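Local structure of phosphoribosylaminoimidazole-succinocarboxamide synthase (Pyrococcus horikoshii, 4O7Z) at residues A[89-94]-A[118-123]; A[173-178]-A[188-193]. The protein catalyses the ATP-dependent joining of L-aspartate to 5-amino-1-(5-phospho-D-ribosyl)imidazole-4-carboxylate, giving SAICAR in de novo purine biosynthesis. All coordinates share one frame; numbering follows the deposited sequence.

Contacts 1 and 2 belong to one antiparallel sheet and meet along the seam between strands 84-93 and 169-180, their centres about 10 Å apart. At that seam Val90 N lies 2.8 Å from Leu176 O, and Val92 O lies 2.9 Å from Phe174 N, so 89-94 is flanked by 118-123 and by 173-178. Both contacts reach the bound guanosine-5'-monophosphate: Arg93 of contact 1 holds its phosphate, while Asp173 and Lys175 of contact 2 meet its ribose, the lysine chain also approaching the base. Glu177 of contact 2 pairs with Lys122 of contact 1, tying the charged groups of the two contacts together.

Contact 1 (A[89-94]-A[118-123]); sequences EVVVRN and ELYYKN. With 5GP (guanosine-5'-monophosphate), chain B.
The guanidinium of Arg93 meets Glu118 OE1 and a phosphate oxygen of guanosine-5'-monophosphate at its edge, with the nucleotide's C5' over one face. Arg93 NH1 gives a salt bridge of 2.8 Å to Glu118 OE1, the guanidinium and carboxylate planes lying 64° apart. The same oxygen takes a 2.6 Å hydrogen bond from Tyr120 OH, which sits above the carboxylate plane; the two donors arrive from opposite faces, and this double grip should restrain the carboxylate's rotation. Arg93 NH1 also bonds phosphate O1P at 3.0 Å, and Arg93 NH2 bonds O2P at 2.6 Å. A bend at chi3 (72°) turns the end of the arginine to the phosphate, whose charge it probably helps to balance. Tyr120 has Glu89 O near its ring plane at the edge, while Val91 CG2 approaches obliquely, 3.7 Å from Tyr120 CE2. The other methyl of Val91, CG1, touches C5' of the nucleotide. At the far end of the pairing the Lys122 side chain crosses that of Glu89 at about a right angle, and Lys122 NZ makes a weak 3.3 Å salt bridge to Glu89 OE1; its stronger partner is Glu177.

Backbone bonds join Glu89 with Tyr120 and Val91 with Glu118 as antiparallel hydrogen-bonded pairs, Val91 N to Glu118 O being almost straight at 176°. Between them, Val90 and Leu119 form a non-hydrogen-bonded pair on the other face, with Val90 CG2 4.1 Å from Leu119 CD2. Helix 143-165 packs against this apolar face through Ile149 and Glu150. Strand 169-180 continues the sheet beyond 89-94, strand 130-131 adjoins 118-123, and His135 of the second subunit packs on Glu118.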
loop_
_atom_site.group_PDB
_atom_site.type_symbol
_atom_site.label_atom_id
_atom_site.label_comp_id
_atom_site.label_asym_id
_atom_site.label_seq_id
_atom_site.Cartn_x
_atom_site.Cartn_y
_atom_site.Cartn_z
ATOM N N GLU A 89 -11.016 2.788 -4.451
ATOM C CA GLU A 89 -11.147 4.171 -4.056
ATOM C C GLU A 89 -9.773 4.725 -4.288
ATOM O O GLU A 89 -8.773 4.121 -3.865
ATOM C CB GLU A 89 -11.531 4.278 -2.591
ATOM C CG GLU A 89 -12.904 3.700 -2.297
ATOM C CD GLU A 89 -13.150 3.586 -0.811
ATOM O OE1 GLU A 89 -14.325 3.611 -0.412
ATOM O OE2 GLU A 89 -12.161 3.468 -0.042
ATOM N N VAL A 90 -9.716 5.842 -5.011
ATOM C CA VAL A 90 -8.453 6.437 -5.430
ATOM C C VAL A 90 -8.274 7.730 -4.670
ATOM O O VAL A 90 -9.061 8.659 -4.829
ATOM C CB VAL A 90 -8.422 6.700 -6.943
ATOM C CG1 VAL A 90 -7.068 7.271 -7.370
ATOM C CG2 VAL A 90 -8.714 5.406 -7.708
ATOM N N VAL A 91 -7.232 7.791 -3.843
ATOM C CA VAL A 91 -7.051 8.931 -2.965
ATOM C C VAL A 91 -5.872 9.796 -3.441
ATOM O O VAL A 91 -4.767 9.302 -3.633
ATOM C CB VAL A 91 -6.911 8.490 -1.473
ATOM C CG1 VAL A 91 -6.599 9.686 -0.589
ATOM C CG2 VAL A 91 -8.207 7.826 -0.982
ATOM N N VAL A 92 -6.128 11.079 -3.660
ATOM C CA VAL A 92 -5.064 12.048 -3.941
ATOM C C VAL A 92 -4.826 12.936 -2.699
ATOM O O VAL A 92 -5.761 13.415 -2.101
ATOM C CB VAL A 92 -5.391 12.888 -5.192
ATOM C CG1 VAL A 92 -4.178 13.707 -5.631
ATOM C CG2 VAL A 92 -5.838 11.979 -6.328
ATOM N N ARG A 93 -3.568 13.109 -2.311
ATOM C CA ARG A 93 -3.185 13.840 -1.098
ATOM C C ARG A 93 -2.155 14.944 -1.424
ATOM O O ARG A 93 -1.120 14.673 -2.039
ATOM C CB ARG A 93 -2.660 12.852 -0.040
ATOM C CG ARG A 93 -3.362 11.477 -0.099
ATOM C CD ARG A 93 -3.089 10.561 1.091
ATOM N NE ARG A 93 -3.772 11.046 2.283
ATOM C CZ ARG A 93 -4.623 10.364 3.051
ATOM N NH1 ARG A 93 -4.950 9.086 2.797
ATOM N NH2 ARG A 93 -5.158 10.991 4.100
ATOM N N ASN A 94 -2.481 16.184 -1.052
ATOM C CA ASN A 94 -1.600 17.359 -1.220
ATOM C C ASN A 94 -0.995 17.830 0.108
ATOM O O ASN A 94 0.138 18.357 0.147
ATOM C CB ASN A 94 -2.373 18.534 -1.841
ATOM C CG ASN A 94 -2.961 18.198 -3.200
ATOM O OD1 ASN A 94 -2.264 17.695 -4.079
ATOM N ND2 ASN A 94 -4.245 18.478 -3.379
ATOM N N GLU A 118 -2.989 7.142 -3.577
ATOM C CA GLU A 118 -3.143 5.849 -2.900
ATOM C C GLU A 118 -4.342 5.088 -3.445
ATOM O O GLU A 118 -5.412 5.675 -3.698
ATOM C CB GLU A 118 -3.300 6.035 -1.390
ATOM C CG GLU A 118 -2.217 6.913 -0.770
ATOM C CD GLU A 118 -2.458 7.209 0.692
ATOM O OE1 GLU A 118 -3.628 7.257 1.128
ATOM O OE2 GLU A 118 -1.467 7.398 1.424
ATOM N N LEU A 119 -4.164 3.783 -3.624
ATOM C CA LEU A 119 -5.246 2.929 -4.108
ATOM C C LEU A 119 -5.776 2.108 -2.947
ATOM O O LEU A 119 -4.993 1.531 -2.199
ATOM C CB LEU A 119 -4.752 1.992 -5.221
ATOM C CG LEU A 119 -4.116 2.710 -6.423
ATOM C CD1 LEU A 119 -3.460 1.705 -7.353
ATOM C CD2 LEU A 119 -5.136 3.577 -7.167
ATOM N N TYR A 120 -7.097 2.055 -2.815
ATOM C CA TYR A 120 -7.747 1.235 -1.796
ATOM C C TYR A 120 -8.692 0.249 -2.474
ATOM O O TYR A 120 -9.426 0.597 -3.387
ATOM C CB TYR A 120 -8.491 2.100 -0.766
ATOM C CG TYR A 120 -7.554 2.932 0.073
ATOM C CD1 TYR A 120 -7.026 2.449 1.292
ATOM C CD2 TYR A 120 -7.150 4.188 -0.369
ATOM C CE1 TYR A 120 -6.125 3.220 2.045
ATOM C CE2 TYR A 120 -6.277 4.957 0.370
ATOM C CZ TYR A 120 -5.756 4.478 1.557
ATOM O OH TYR A 120 -4.891 5.317 2.226
ATOM N N TYR A 121 -8.649 -0.996 -2.041
ATOM C CA TYR A 121 -9.554 -1.980 -2.580
ATOM C C TYR A 121 -10.909 -1.838 -1.849
ATOM O O TYR A 121 -10.953 -1.949 -0.634
ATOM C CB TYR A 121 -8.908 -3.370 -2.437
ATOM C CG TYR A 121 -9.801 -4.568 -2.712
ATOM C CD1 TYR A 121 -10.700 -4.575 -3.779
ATOM C CD2 TYR A 121 -9.716 -5.705 -1.913
ATOM C CE1 TYR A 121 -11.514 -5.686 -4.029
ATOM C CE2 TYR A 121 -10.513 -6.822 -2.154
ATOM C CZ TYR A 121 -11.413 -6.795 -3.208
ATOM O OH TYR A 121 -12.192 -7.888 -3.446
ATOM N N LYS A 122 -11.979 -1.522 -2.584
ATOM C CA LYS A 122 -13.340 -1.422 -2.000
ATOM C C LYS A 122 -13.827 -2.793 -1.576
ATOM O O LYS A 122 -14.298 -3.563 -2.407
ATOM C CB LYS A 122 -14.346 -0.887 -3.014
ATOM C CG LYS A 122 -14.606 0.603 -2.997
ATOM C CD LYS A 122 -15.826 0.926 -3.847
ATOM C CE LYS A 122 -17.027 1.249 -2.974
ATOM N NZ LYS A 122 -16.851 2.523 -2.199
ATOM N N ASN A 123 -13.707 -3.104 -0.292
ATOM C CA ASN A 123 -14.056 -4.428 0.215
ATOM C C ASN A 123 -14.410 -4.308 1.695
ATOM O O ASN A 123 -13.537 -4.098 2.542
ATOM C CB ASN A 123 -12.891 -5.409 -0.011
ATOM C CG ASN A 123 -13.261 -6.853 0.317
ATOM O OD1 ASN A 123 -13.632 -7.163 1.443
ATOM N ND2 ASN A 123 -13.155 -7.739 -0.668
HETATM P P 5GP B . -8.085 8.998 4.841
HETATM O O1P 5GP B . -7.279 7.887 4.215
HETATM O O2P 5GP B . -7.253 10.110 5.432
HETATM O O3P 5GP B . -9.189 8.532 5.749
HETATM O "O5'" 5GP B . -8.901 9.676 3.637
HETATM C "C5'" 5GP B . -8.288 10.483 2.622
HETATM C "C4'" 5GP B . -9.319 11.316 1.857
HETATM O "O4'" 5GP B . -10.200 10.500 1.081
HETATM C "C3'" 5GP B . -10.218 12.133 2.780
HETATM O "O3'" 5GP B . -10.544 13.354 2.121
HETATM C "C2'" 5GP B . -11.487 11.333 2.910
HETATM O "O2'" 5GP B . -12.584 12.230 3.134
HETATM C "C1'" 5GP B . -11.543 10.578 1.580
HETATM N N9 5GP B . -12.056 9.205 1.818
HETATM C C8 5GP B . -11.335 8.056 1.872
HETATM N N7 5GP B . -12.136 6.990 2.126
HETATM C C5 5GP B . -13.396 7.455 2.229
HETATM C C6 5GP B . -14.735 6.868 2.486
HETATM O O6 5GP B . -14.854 5.638 2.665
HETATM N N1 5GP B . -15.796 7.690 2.522
HETATM C C2 5GP B . -15.690 9.028 2.329
HETATM N N2 5GP B . -16.818 9.793 2.375
HETATM N N3 5GP B . -14.489 9.641 2.093
HETATM C C4 5GP B . -13.345 8.912 2.028
#

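Contact 2 (A[173-178]-A[188-193]); sequences DFKLEF and LADEIS. With 5GP (guanosine-5'-monophosphate), chain B.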
loop_
_atom_site.group_PDB
_atom_site.type_symbol
_atom_site.label_atom_id
_atom_site.label_comp_id
_atom_site.label_asym_id
_atom_site.label_seq_id
_atom_site.Cartn_x
_atom_site.Cartn_y
_atom_site.Cartn_z
ATOM N N ASP A 173 -6.842 16.701 0.544
ATOM C CA ASP A 173 -6.875 15.402 -0.124
ATOM C C ASP A 173 -8.314 15.121 -0.562
ATOM O O ASP A 173 -9.229 15.882 -0.233
ATOM C CB ASP A 173 -6.349 14.274 0.798
ATOM C CG ASP A 173 -7.134 14.164 2.111
ATOM O OD1 ASP A 173 -8.368 14.332 2.085
ATOM O OD2 ASP A 173 -6.520 13.922 3.180
ATOM N N PHE A 174 -8.525 14.026 -1.275
ATOM C CA PHE A 174 -9.880 13.663 -1.678
ATOM C C PHE A 174 -9.931 12.242 -2.236
ATOM O O PHE A 174 -8.909 11.674 -2.622
ATOM C CB PHE A 174 -10.430 14.675 -2.702
ATOM C CG PHE A 174 -9.637 14.747 -3.989
ATOM C CD1 PHE A 174 -10.020 14.002 -5.097
ATOM C CD2 PHE A 174 -8.522 15.558 -4.090
ATOM C CE1 PHE A 174 -9.305 14.055 -6.289
ATOM C CE2 PHE A 174 -7.792 15.623 -5.281
ATOM C CZ PHE A 174 -8.186 14.872 -6.387
ATOM N N LYS A 175 -11.133 11.685 -2.297
ATOM C CA LYS A 175 -11.328 10.343 -2.803
ATOM C C LYS A 175 -12.154 10.367 -4.109
ATOM O O LYS A 175 -13.188 11.064 -4.204
ATOM C CB LYS A 175 -11.985 9.483 -1.733
ATOM C CG LYS A 175 -12.121 8.004 -2.071
ATOM C CD LYS A 175 -13.460 7.677 -2.707
ATOM C CE LYS A 175 -14.578 7.644 -1.657
ATOM N NZ LYS A 175 -15.888 7.470 -2.344
ATOM N N LEU A 176 -11.676 9.592 -5.092
ATOM C CA LEU A 176 -12.373 9.353 -6.344
ATOM C C LEU A 176 -12.698 7.884 -6.571
ATOM O O LEU A 176 -11.995 6.984 -6.096
ATOM C CB LEU A 176 -11.517 9.804 -7.534
ATOM C CG LEU A 176 -11.119 11.281 -7.632
ATOM C CD1 LEU A 176 -10.192 11.429 -8.821
ATOM C CD2 LEU A 176 -12.318 12.227 -7.720
ATOM N N GLU A 177 -13.739 7.641 -7.359
ATOM C CA GLU A 177 -14.010 6.296 -7.853
ATOM C C GLU A 177 -14.234 6.364 -9.351
ATOM O O GLU A 177 -14.513 7.435 -9.886
ATOM C CB GLU A 177 -15.217 5.704 -7.113
ATOM C CG GLU A 177 -14.972 5.583 -5.609
ATOM C CD GLU A 177 -16.125 4.953 -4.843
ATOM O OE1 GLU A 177 -16.907 4.195 -5.442
ATOM O OE2 GLU A 177 -16.263 5.220 -3.630
ATOM N N PHE A 178 -14.114 5.226 -10.028
ATOM C CA PHE A 178 -14.071 5.190 -11.482
ATOM C C PHE A 178 -14.745 3.946 -11.977
ATOM O O PHE A 178 -14.823 2.954 -11.266
ATOM C CB PHE A 178 -12.615 5.099 -11.984
ATOM C CG PHE A 178 -11.803 6.350 -11.784
ATOM C CD1 PHE A 178 -11.730 7.315 -12.780
ATOM C CD2 PHE A 178 -11.062 6.540 -10.605
ATOM C CE1 PHE A 178 -10.950 8.461 -12.614
ATOM C CE2 PHE A 178 -10.296 7.685 -10.427
ATOM C CZ PHE A 178 -10.237 8.641 -11.430
ATOM N N LEU A 188 -14.861 8.822 -14.625
ATOM C CA LEU A 188 -14.976 9.275 -13.235
ATOM C C LEU A 188 -16.408 9.109 -12.714
ATOM O O LEU A 188 -17.381 9.544 -13.372
ATOM C CB LEU A 188 -14.553 10.734 -13.126
ATOM C CG LEU A 188 -14.471 11.311 -11.714
ATOM C CD1 LEU A 188 -13.435 10.566 -10.898
ATOM C CD2 LEU A 188 -14.109 12.783 -11.791
ATOM N N ALA A 189 -16.551 8.481 -11.546
ATOM C CA ALA A 189 -17.891 8.194 -11.030
ATOM C C ALA A 189 -18.141 8.715 -9.610
ATOM O O ALA A 189 -17.627 9.771 -9.225
ATOM C CB ALA A 189 -18.188 6.692 -11.132
ATOM N N ASP A 190 -18.932 7.966 -8.841
ATOM C CA ASP A 190 -19.334 8.350 -7.489
ATOM C C ASP A 190 -19.655 9.863 -7.384
ATOM O O ASP A 190 -20.373 10.401 -8.236
ATOM C CB ASP A 190 -18.276 7.891 -6.465
ATOM C CG ASP A 190 -18.802 7.888 -5.030
ATOM O OD1 ASP A 190 -18.260 8.655 -4.231
ATOM O OD2 ASP A 190 -19.754 7.144 -4.699
ATOM N N GLU A 191 -19.109 10.529 -6.363
ATOM C CA GLU A 191 -19.437 11.905 -6.031
ATOM C C GLU A 191 -18.153 12.722 -5.795
ATOM O O GLU A 191 -17.073 12.152 -5.618
ATOM C CB GLU A 191 -20.317 11.934 -4.759
ATOM C CG GLU A 191 -19.544 11.782 -3.449
ATOM C CD GLU A 191 -20.413 11.859 -2.197
ATOM O OE1 GLU A 191 -20.766 12.981 -1.765
ATOM O OE2 GLU A 191 -20.703 10.797 -1.600
ATOM N N ILE A 192 -18.277 14.046 -5.804
ATOM C CA ILE A 192 -17.202 14.924 -5.321
ATOM C C ILE A 192 -17.820 16.000 -4.434
ATOM O O ILE A 192 -18.532 16.872 -4.917
ATOM C CB ILE A 192 -16.378 15.595 -6.457
ATOM C CG1 ILE A 192 -15.733 14.549 -7.378
ATOM C CG2 ILE A 192 -15.319 16.509 -5.859
ATOM C CD1 ILE A 192 -15.060 15.139 -8.594
ATOM N N SER A 193 -17.547 15.928 -3.131
ATOM C CA SER A 193 -18.240 16.769 -2.172
ATOM C C SER A 193 -17.428 16.942 -0.893
ATOM O O SER A 193 -16.368 16.323 -0.735
ATOM C CB SER A 193 -19.598 16.154 -1.855
ATOM O OG SER A 193 -19.446 14.931 -1.149
HETATM P P 5GP B . -8.085 8.998 4.841
HETATM O O1P 5GP B . -7.279 7.887 4.215
HETATM O O2P 5GP B . -7.253 10.110 5.432
HETATM O O3P 5GP B . -9.189 8.532 5.749
HETATM O "O5'" 5GP B . -8.901 9.676 3.637
HETATM C "C5'" 5GP B . -8.288 10.483 2.622
HETATM C "C4'" 5GP B . -9.319 11.316 1.857
HETATM O "O4'" 5GP B . -10.200 10.500 1.081
HETATM C "C3'" 5GP B . -10.218 12.133 2.780
HETATM O "O3'" 5GP B . -10.544 13.354 2.121
HETATM C "C2'" 5GP B . -11.487 11.333 2.910
HETATM O "O2'" 5GP B . -12.584 12.230 3.134
HETATM C "C1'" 5GP B . -11.543 10.578 1.580
HETATM N N9 5GP B . -12.056 9.205 1.818
HETATM C C8 5GP B . -11.335 8.056 1.872
HETATM N N7 5GP B . -12.136 6.990 2.126
HETATM C C5 5GP B . -13.396 7.455 2.229
HETATM C C6 5GP B . -14.735 6.868 2.486
HETATM O O6 5GP B . -14.854 5.638 2.665
HETATM N N1 5GP B . -15.796 7.690 2.522
HETATM C C2 5GP B . -15.690 9.028 2.329
HETATM N N2 5GP B . -16.818 9.793 2.375
HETATM N N3 5GP B . -14.489 9.641 2.093
HETATM C C4 5GP B . -13.345 8.912 2.028
HETATM O O HOH W 1 -15.647 9.590 -3.995
HETATM O O HOH W 2 -15.425 10.277 -7.635
#
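Phe178 and Leu188 form an antiparallel non-hydrogen-bonded pair, beside which Ala189 N donates to Glu177 O at 2.8 Å before 188-193 continues as a loop. With Leu188 CG anti to the backbone N (chi1 -173°), its CD1 lies over one face of the Phe178 ring, 4.0 Å from the centroid, in a CH-pi contact offset toward the rim. That methyl also touches Leu176 CD2, whose next neighbour across the contact is Ile192 CD1, making an apolar cluster.

The polar side is a salt-bridge network of Lys175, Glu177 and Asp190. Lys175 NZ binds Glu177 OE2 at 2.6 Å on the anti side of the carboxylate, but its salt bridge to Asp190 OD1 is weak at 3.3 Å. The two carboxylates stack with planes 5° apart and Glu177 OE2 4.0 Å from Asp190 OD1, a like-charge approach that Lys175, together with Lys122 at Glu177 and Lys13 at Asp190, probably offsets. Were Glu177 replaced by an alanine, Lys175 NZ would probably lose its short carboxylate bond and Lys122 its stronger partner, leaving both lysines less firmly placed. One water joins Lys175 NZ to Asp190 OD1; another accepts from Glu177 N and donates to Ala189 O and Glu191 O, bridging the backbones where direct pairing has ended.

Lys175 CB packs 3.5 Å from the ribose O4', while its chain, bent at chi2 and chi3, passes along the base. At the start of 173-178, Asp173 OD1 comes doubtfully close to the ribose O3'. Segment 173-178, within the antiparallel sheet, thus lines a nucleotide-binding pocket and loop 188-193 backs it through Asp190, in keeping with the SAICAR synthetase family's use of nucleotide substrates.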